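Local coordinates for protein HIAXHD3 (Humicola insolens, PDB 3ZXK) that acts as a family GH43 exo-arabinofuranosidase, cleaving arabinose side chains, probably those decorating xylan, and has been the subject of engineering to introduce endo-xylanase activity, at residues A398-F403 / L459-D464; R420-D425 / A443-V448; T476-Y481 / Y489-P494. All blocks are in the same frame, centred on the assembly; numbering follows the deposited sequence.

Contact 1 (A398-F403 / L459-D464); sequences AGAVLF and LRIDAD
Ala400 and Ile461 meet at the tight centre of this contact, where strands 398-403 and 459-464 face each other from the two sheets of the concanavalin A-like domain. The strands run nearly parallel, 6° apart, and their axes come within 7.3 Å; no hydrogen bond joins them. The end of Ile461 does most of the touching: chi2 of 172° sets CD1 anti to CA, so the branch reaches straight out and lays its methyl on the opposing backbone, 3.5 Å from Val401 O and 3.7 Å from Ala400 C. Beside it, Ala400 CB rests against two neighbours of the other strand, Ile461 CD1 at 3.9 Å and Leu459 CB at the same separation. Leu459 then extends over the bare backbone of Gly399, with Leu459 CD1 3.8 Å from Gly399 CA. Toward the other end the fit is looser: Leu402 CD1 stands 4.3 Å from Ile461 CG2 and lies equally far from Ala463 CB. Phe510 covers Ile461 and Ala463 from strand 509-516, and Thr477 approaches Leu402, Ile461 and Ala463 from strand 476-482.

The other face of strand 459-464 is partly open to solvent and wholly different. There Arg460 grips Asp462 side-on, Arg460 NE bonding to Asp462 OD1 at 2.9 Å and NH2 to OD2 in a salt bridge, with both oxygens close to the guanidinium plane. Ser382 OG gives Asp462 OD1 a further partner, and Tyr480 and Tyr489 make cation-pi contacts with Arg460.

Alternation along one strand thus sorts the chemistry: the charges pair with each other on the outer face, while on the inner face these two strands meet through close apolar packing, without a hydrogen bond between them, as in the core of a beta-sandwich.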
# COMPACT_ATOMS: atom_id res chain seq x y z
N ALA A 398 10.11 -5.08 -22.81
CA ALA A 398 8.89 -5.32 -22.03
C ALA A 398 9.11 -6.54 -21.14
O ALA A 398 9.98 -7.38 -21.45
CB ALA A 398 7.72 -5.55 -22.97
N GLY A 399 8.38 -6.63 -20.04
CA GLY A 399 8.50 -7.83 -19.20
C GLY A 399 7.96 -7.77 -17.79
O GLY A 399 7.16 -6.90 -17.45
N ALA A 400 8.45 -8.70 -16.99
CA ALA A 400 8.01 -8.86 -15.63
C ALA A 400 9.14 -8.47 -14.68
O ALA A 400 10.23 -9.04 -14.72
CB ALA A 400 7.55 -10.31 -15.38
N VAL A 401 8.89 -7.44 -13.88
CA VAL A 401 9.87 -6.86 -13.02
C VAL A 401 9.57 -7.10 -11.55
O VAL A 401 8.40 -7.04 -11.09
CB VAL A 401 10.05 -5.35 -13.35
CG1 VAL A 401 8.70 -4.58 -13.22
CG2 VAL A 401 11.18 -4.70 -12.50
N LEU A 402 10.64 -7.40 -10.82
CA LEU A 402 10.65 -7.38 -9.36
C LEU A 402 11.03 -5.93 -9.03
O LEU A 402 12.21 -5.54 -9.17
CB LEU A 402 11.70 -8.36 -8.85
CG LEU A 402 11.71 -8.32 -7.32
CD1 LEU A 402 10.53 -9.06 -6.72
CD2 LEU A 402 12.98 -8.92 -6.77
N PHE A 403 10.02 -5.13 -8.69
CA PHE A 403 10.16 -3.68 -8.74
C PHE A 403 10.36 -3.05 -7.38
O PHE A 403 9.57 -3.23 -6.47
CB PHE A 403 8.93 -3.05 -9.45
CG PHE A 403 9.12 -1.58 -9.76
CD1 PHE A 403 9.87 -1.18 -10.88
CD2 PHE A 403 8.56 -0.61 -8.94
CE1 PHE A 403 10.06 0.19 -11.15
CE2 PHE A 403 8.75 0.75 -9.20
CZ PHE A 403 9.50 1.15 -10.31
N LEU A 459 5.94 -15.31 -18.21
CA LEU A 459 7.07 -14.81 -17.46
C LEU A 459 6.79 -14.94 -15.97
O LEU A 459 5.79 -14.40 -15.46
CB LEU A 459 7.35 -13.35 -17.82
CG LEU A 459 7.75 -13.11 -19.29
CD1 LEU A 459 7.89 -11.61 -19.56
CD2 LEU A 459 9.03 -13.89 -19.65
N ARG A 460 7.71 -15.59 -15.27
CA ARG A 460 7.51 -15.97 -13.88
C ARG A 460 8.58 -15.45 -12.94
O ARG A 460 9.77 -15.59 -13.21
CB ARG A 460 7.44 -17.51 -13.80
CG ARG A 460 7.38 -18.13 -12.40
CD ARG A 460 7.10 -19.62 -12.45
NE ARG A 460 7.84 -20.28 -11.37
CZ ARG A 460 8.19 -21.56 -11.37
NH1 ARG A 460 7.80 -22.35 -12.35
NH2 ARG A 460 8.89 -22.05 -10.35
N ILE A 461 8.14 -14.87 -11.83
CA ILE A 461 9.03 -14.33 -10.80
C ILE A 461 8.76 -15.08 -9.49
O ILE A 461 7.64 -15.00 -8.95
CB ILE A 461 8.80 -12.81 -10.57
CG1 ILE A 461 9.02 -11.97 -11.83
CG2 ILE A 461 9.69 -12.28 -9.45
CD1 ILE A 461 8.62 -10.51 -11.67
N ASP A 462 9.75 -15.78 -8.96
CA ASP A 462 9.56 -16.49 -7.67
C ASP A 462 10.28 -15.65 -6.61
O ASP A 462 11.51 -15.66 -6.55
CB ASP A 462 10.15 -17.91 -7.68
CG ASP A 462 9.31 -18.91 -8.47
OD1 ASP A 462 8.40 -18.48 -9.20
OD2 ASP A 462 9.60 -20.14 -8.36
N ALA A 463 9.51 -14.94 -5.79
CA ALA A 463 10.07 -14.03 -4.81
C ALA A 463 10.01 -14.55 -3.39
O ALA A 463 8.99 -15.03 -2.93
CB ALA A 463 9.33 -12.71 -4.86
N ASP A 464 11.10 -14.39 -2.67
CA ASP A 464 11.10 -14.71 -1.25
C ASP A 464 11.14 -13.40 -0.48
O ASP A 464 12.12 -12.64 -0.58
CB ASP A 464 12.33 -15.57 -0.92
CG ASP A 464 12.39 -15.99 0.55
OD1 ASP A 464 11.42 -15.71 1.27
OD2 ASP A 464 13.38 -16.60 0.99

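Contact 2 (R420-D425 / A443-V448); sequences RIVMVD and AANGPV
The hairpin of strands 418-429 and 436-448, at the edge of one sheet of the sandwich, carries this antiparallel contact, in which Met423 meets Ala443 and Ala444 in a classic beta bulge. Met423 O accepts from both, Ala443 N at 2.8 Å and Ala444 N at 3.3 Å, while Met423 N bonds to Ala444 O. The register slips again near Arg420: Ile421 O takes Gly446 N at 2.7 Å and Ile421 N gives to Pro447 O.

On the face of Arg420, Val422 and Asn445, Arg420 CG sits between the backbone N and the carbonyl carbon (chi1 80°), and the chain runs extended to NE. The guanidinium holds one oxygen side-on, Arg420 NE 2.7 Å and NH2 2.9 Å from Asn445 OD1, both donors on the same face of the amide. Gln415 OE1 receives NH1. An alanine in place of Arg420 would probably leave Asn445 OD1 without these two donors and its amide freer to turn.

Elsewhere the touching is apolar: Ile421 CD1 packs 4.0 Å from Pro447 CD, and Met423 SD lies 3.8 Å from Ala443 CB. Backbone bonds therefore carry the pairing through both shifts, with a polar side-chain bridge on one face and apolar contacts facing the second sheet.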
# COMPACT_ATOMS: atom_id res chain seq x y z
N ARG A 420 14.07 -11.52 -28.32
CA ARG A 420 14.65 -12.53 -27.48
C ARG A 420 14.40 -12.26 -26.01
O ARG A 420 14.22 -11.11 -25.58
CB ARG A 420 16.14 -12.67 -27.73
CG ARG A 420 16.98 -11.61 -27.05
CD ARG A 420 18.44 -11.95 -27.21
NE ARG A 420 19.30 -11.13 -26.38
CZ ARG A 420 19.69 -9.90 -26.67
NH1 ARG A 420 19.27 -9.26 -27.77
NH2 ARG A 420 20.52 -9.29 -25.85
N ILE A 421 14.41 -13.34 -25.26
CA ILE A 421 14.25 -13.26 -23.82
C ILE A 421 15.57 -12.90 -23.17
O ILE A 421 16.61 -13.41 -23.57
CB ILE A 421 13.72 -14.59 -23.25
CG1 ILE A 421 12.42 -14.94 -23.97
CG2 ILE A 421 13.48 -14.51 -21.74
CD1 ILE A 421 11.96 -16.35 -23.76
N VAL A 422 15.52 -11.99 -22.20
CA VAL A 422 16.68 -11.57 -21.41
C VAL A 422 16.31 -11.51 -19.93
O VAL A 422 15.13 -11.32 -19.56
CB VAL A 422 17.22 -10.17 -21.85
CG1 VAL A 422 17.74 -10.20 -23.29
CG2 VAL A 422 16.14 -9.10 -21.71
N MET A 423 17.32 -11.68 -19.07
CA MET A 423 17.18 -11.38 -17.66
C MET A 423 18.16 -10.25 -17.36
O MET A 423 19.33 -10.37 -17.67
CB MET A 423 17.42 -12.65 -16.81
CG MET A 423 17.19 -12.47 -15.32
SD MET A 423 18.63 -11.76 -14.47
CE MET A 423 18.12 -11.68 -12.75
N VAL A 424 17.66 -9.16 -16.78
CA VAL A 424 18.40 -7.94 -16.47
C VAL A 424 18.44 -7.71 -14.95
O VAL A 424 17.41 -7.80 -14.25
CB VAL A 424 17.73 -6.73 -17.18
CG1 VAL A 424 18.27 -5.38 -16.69
CG2 VAL A 424 17.84 -6.88 -18.70
N ASP A 425 19.63 -7.38 -14.44
CA ASP A 425 19.74 -7.05 -13.03
C ASP A 425 20.52 -5.75 -12.87
O ASP A 425 20.76 -5.04 -13.84
CB ASP A 425 20.32 -8.24 -12.23
CG ASP A 425 21.76 -8.59 -12.60
OD1 ASP A 425 22.41 -7.91 -13.43
OD2 ASP A 425 22.28 -9.56 -12.00
N ALA A 443 22.11 -9.96 -17.59
CA ALA A 443 22.85 -10.93 -16.82
C ALA A 443 22.80 -12.29 -17.51
O ALA A 443 23.70 -13.10 -17.34
CB ALA A 443 22.28 -11.03 -15.40
N ALA A 444 21.75 -12.53 -18.29
CA ALA A 444 21.65 -13.76 -19.09
C ALA A 444 20.75 -13.56 -20.29
O ALA A 444 19.73 -12.88 -20.21
CB ALA A 444 21.15 -14.94 -18.26
N ASN A 445 21.14 -14.16 -21.41
CA ASN A 445 20.29 -14.21 -22.60
C ASN A 445 19.56 -15.53 -22.67
O ASN A 445 20.17 -16.62 -22.56
CB ASN A 445 21.11 -13.99 -23.88
CG ASN A 445 21.66 -12.59 -23.98
OD1 ASN A 445 20.93 -11.65 -24.26
ND2 ASN A 445 22.95 -12.43 -23.72
N GLY A 446 18.26 -15.43 -22.89
CA GLY A 446 17.46 -16.59 -23.25
C GLY A 446 17.35 -16.68 -24.76
O GLY A 446 18.10 -16.02 -25.48
N PRO A 447 16.42 -17.49 -25.24
CA PRO A 447 16.33 -17.75 -26.67
C PRO A 447 15.67 -16.64 -27.49
O PRO A 447 14.93 -15.80 -26.94
CB PRO A 447 15.43 -18.98 -26.74
CG PRO A 447 14.54 -18.85 -25.55
CD PRO A 447 15.38 -18.20 -24.47
N VAL A 448 15.92 -16.68 -28.79
CA VAL A 448 15.18 -15.91 -29.78
C VAL A 448 13.82 -16.59 -29.87
O VAL A 448 13.73 -17.82 -29.88
CB VAL A 448 15.89 -15.95 -31.16
CG1 VAL A 448 14.99 -15.43 -32.27
CG2 VAL A 448 17.20 -15.16 -31.08

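Contact 3 (T476-Y481 / Y489-P494); sequences TTTFYY and YTRLGP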
# COMPACT_ATOMS: atom_id res chain seq x y z
N THR A 476 16.48 -13.86 -1.84
CA THR A 476 16.67 -13.87 -3.29
C THR A 476 15.39 -14.22 -4.04
O THR A 476 14.46 -14.88 -3.51
CB THR A 476 17.78 -14.85 -3.72
OG1 THR A 476 17.40 -16.17 -3.32
CG2 THR A 476 19.12 -14.49 -3.08
N THR A 477 15.35 -13.75 -5.28
CA THR A 477 14.30 -14.01 -6.24
C THR A 477 14.90 -14.66 -7.48
O THR A 477 16.02 -14.31 -7.91
CB THR A 477 13.60 -12.69 -6.65
OG1 THR A 477 12.83 -12.22 -5.55
CG2 THR A 477 12.68 -12.89 -7.87
N THR A 478 14.16 -15.61 -8.04
CA THR A 478 14.55 -16.26 -9.31
C THR A 478 13.51 -16.02 -10.41
O THR A 478 12.35 -15.72 -10.12
CB THR A 478 14.82 -17.76 -9.13
OG1 THR A 478 13.72 -18.40 -8.47
CG2 THR A 478 16.12 -17.95 -8.28
N PHE A 479 13.96 -16.10 -11.66
CA PHE A 479 13.14 -15.75 -12.82
C PHE A 479 13.07 -16.93 -13.80
O PHE A 479 14.06 -17.65 -14.00
CB PHE A 479 13.73 -14.53 -13.53
CG PHE A 479 13.73 -13.26 -12.69
CD1 PHE A 479 14.78 -12.96 -11.81
CD2 PHE A 479 12.67 -12.36 -12.78
CE1 PHE A 479 14.75 -11.80 -11.02
CE2 PHE A 479 12.65 -11.20 -12.01
CZ PHE A 479 13.68 -10.93 -11.12
N TYR A 480 11.90 -17.10 -14.42
CA TYR A 480 11.65 -18.22 -15.34
C TYR A 480 10.81 -17.75 -16.52
O TYR A 480 10.08 -16.76 -16.40
CB TYR A 480 10.88 -19.34 -14.62
CG TYR A 480 11.50 -19.78 -13.32
CD1 TYR A 480 11.35 -18.99 -12.18
CD2 TYR A 480 12.24 -20.97 -13.23
CE1 TYR A 480 11.91 -19.34 -10.99
CE2 TYR A 480 12.82 -21.35 -12.02
CZ TYR A 480 12.66 -20.50 -10.91
OH TYR A 480 13.19 -20.77 -9.68
N TYR A 481 10.92 -18.46 -17.64
CA TYR A 481 10.02 -18.23 -18.75
C TYR A 481 9.45 -19.54 -19.24
O TYR A 481 10.04 -20.60 -19.01
CB TYR A 481 10.74 -17.50 -19.90
CG TYR A 481 11.82 -18.35 -20.57
CD1 TYR A 481 11.52 -19.19 -21.66
CD2 TYR A 481 13.13 -18.31 -20.12
CE1 TYR A 481 12.50 -19.98 -22.25
CE2 TYR A 481 14.12 -19.07 -20.74
CZ TYR A 481 13.79 -19.92 -21.79
OH TYR A 481 14.78 -20.69 -22.41
N TYR A 489 8.61 -24.44 -17.42
CA TYR A 489 9.34 -23.21 -17.16
C TYR A 489 10.83 -23.49 -17.15
O TYR A 489 11.29 -24.51 -16.64
CB TYR A 489 8.91 -22.58 -15.82
CG TYR A 489 7.59 -21.87 -15.94
CD1 TYR A 489 7.52 -20.53 -16.34
CD2 TYR A 489 6.40 -22.56 -15.68
CE1 TYR A 489 6.30 -19.89 -16.46
CE2 TYR A 489 5.17 -21.93 -15.79
CZ TYR A 489 5.13 -20.60 -16.20
OH TYR A 489 3.91 -19.98 -16.33
N THR A 490 11.57 -22.54 -17.71
CA THR A 490 13.02 -22.58 -17.75
C THR A 490 13.56 -21.42 -16.94
O THR A 490 13.17 -20.28 -17.16
CB THR A 490 13.50 -22.51 -19.19
OG1 THR A 490 12.93 -23.61 -19.91
CG2 THR A 490 15.02 -22.55 -19.28
N ARG A 491 14.43 -21.75 -15.99
CA ARG A 491 15.15 -20.76 -15.19
C ARG A 491 16.11 -19.93 -16.06
O ARG A 491 16.81 -20.48 -16.92
CB ARG A 491 15.90 -21.51 -14.09
CG ARG A 491 16.91 -20.71 -13.31
CD ARG A 491 16.30 -19.74 -12.31
NE ARG A 491 17.39 -18.97 -11.73
CZ ARG A 491 18.17 -19.39 -10.73
NH1 ARG A 491 17.95 -20.58 -10.15
NH2 ARG A 491 19.16 -18.62 -10.32
N LEU A 492 16.16 -18.62 -15.82
CA LEU A 492 17.08 -17.75 -16.56
C LEU A 492 17.75 -16.75 -15.64
O LEU A 492 17.08 -16.01 -14.93
CB LEU A 492 16.37 -17.01 -17.70
CG LEU A 492 17.24 -16.16 -18.65
CD1 LEU A 492 18.21 -17.06 -19.44
CD2 LEU A 492 16.33 -15.39 -19.60
N GLY A 493 19.07 -16.72 -15.67
CA GLY A 493 19.81 -15.72 -14.93
C GLY A 493 20.17 -16.20 -13.55
O GLY A 493 19.72 -17.26 -13.11
N PRO A 494 20.99 -15.41 -12.84
CA PRO A 494 21.37 -15.65 -11.44
C PRO A 494 20.18 -15.45 -10.48
O PRO A 494 19.14 -14.91 -10.89
CB PRO A 494 22.46 -14.61 -11.19
CG PRO A 494 22.15 -13.50 -12.13
CD PRO A 494 21.53 -14.12 -13.34
O HOH W 1 16.86 -16.09 -12.16
O HOH W 2 15.68 -22.09 -9.75
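Tyr481 and Thr490 form the hydrogen-bonded pair of this hairpin, with Tyr481 N reaching Thr490 O at 2.9 Å and Thr490 N reaching Tyr481 O at 2.8 Å; a third backbone bond runs from Leu492 N to Phe479 O.

Side chains also meet face on. Thr490 CB lies over the Tyr481 ring, 4.0 Å from its centroid and displaced toward the rim, the two side chains pointing the same way. Arg491 bends at chi2 (75°) and carries CD over the face of Tyr480, 4.2 Å from that centroid. Its guanidinium in turn receives Thr478 CG2 over its centre, Thr478 CG2 3.5 Å from Arg491 CZ, the two side chains crossing at about a right angle.

Polar links hold these groups in place. Thr478 OG1 and Tyr480 OH share a hydrogen bond of 2.7 Å, and one water joins Tyr480 OH to Arg491 NH1. A second water accepts from Phe479 N and Arg491 NE, linking the strands where the direct pairing is interrupted.

Phe479, Tyr481 and Leu492 turn toward Ile410 of the opposing sheet, while Tyr480 and Arg491 occupy the outer face: an antiparallel beta hairpin at the margin of a concanavalin A-like sandwich.

Overall arrangement
Strand 396-403 supplies the first half of contact 1, and the chain then turns back through strand 406-415 into the hairpin closed by contact 2. That hairpin is nested inside the longer loop, which closes only when strand 457-464 returns in the opposite sheet. Contact 3 follows in series, closing the next hairpin; none of the loops cross. Strands 457-464 and 476-482 are sheet neighbours, and Asp462 N and Arg460 N probably bond to Thr478 O and Tyr480 O, joining contacts 1 and 3. Contact 1 joins the two sheets of the C-terminal domain; contacts 2 and 3 each pair strands within one and meet across the sandwich, where Ile421 and Pro447 pack on Tyr481.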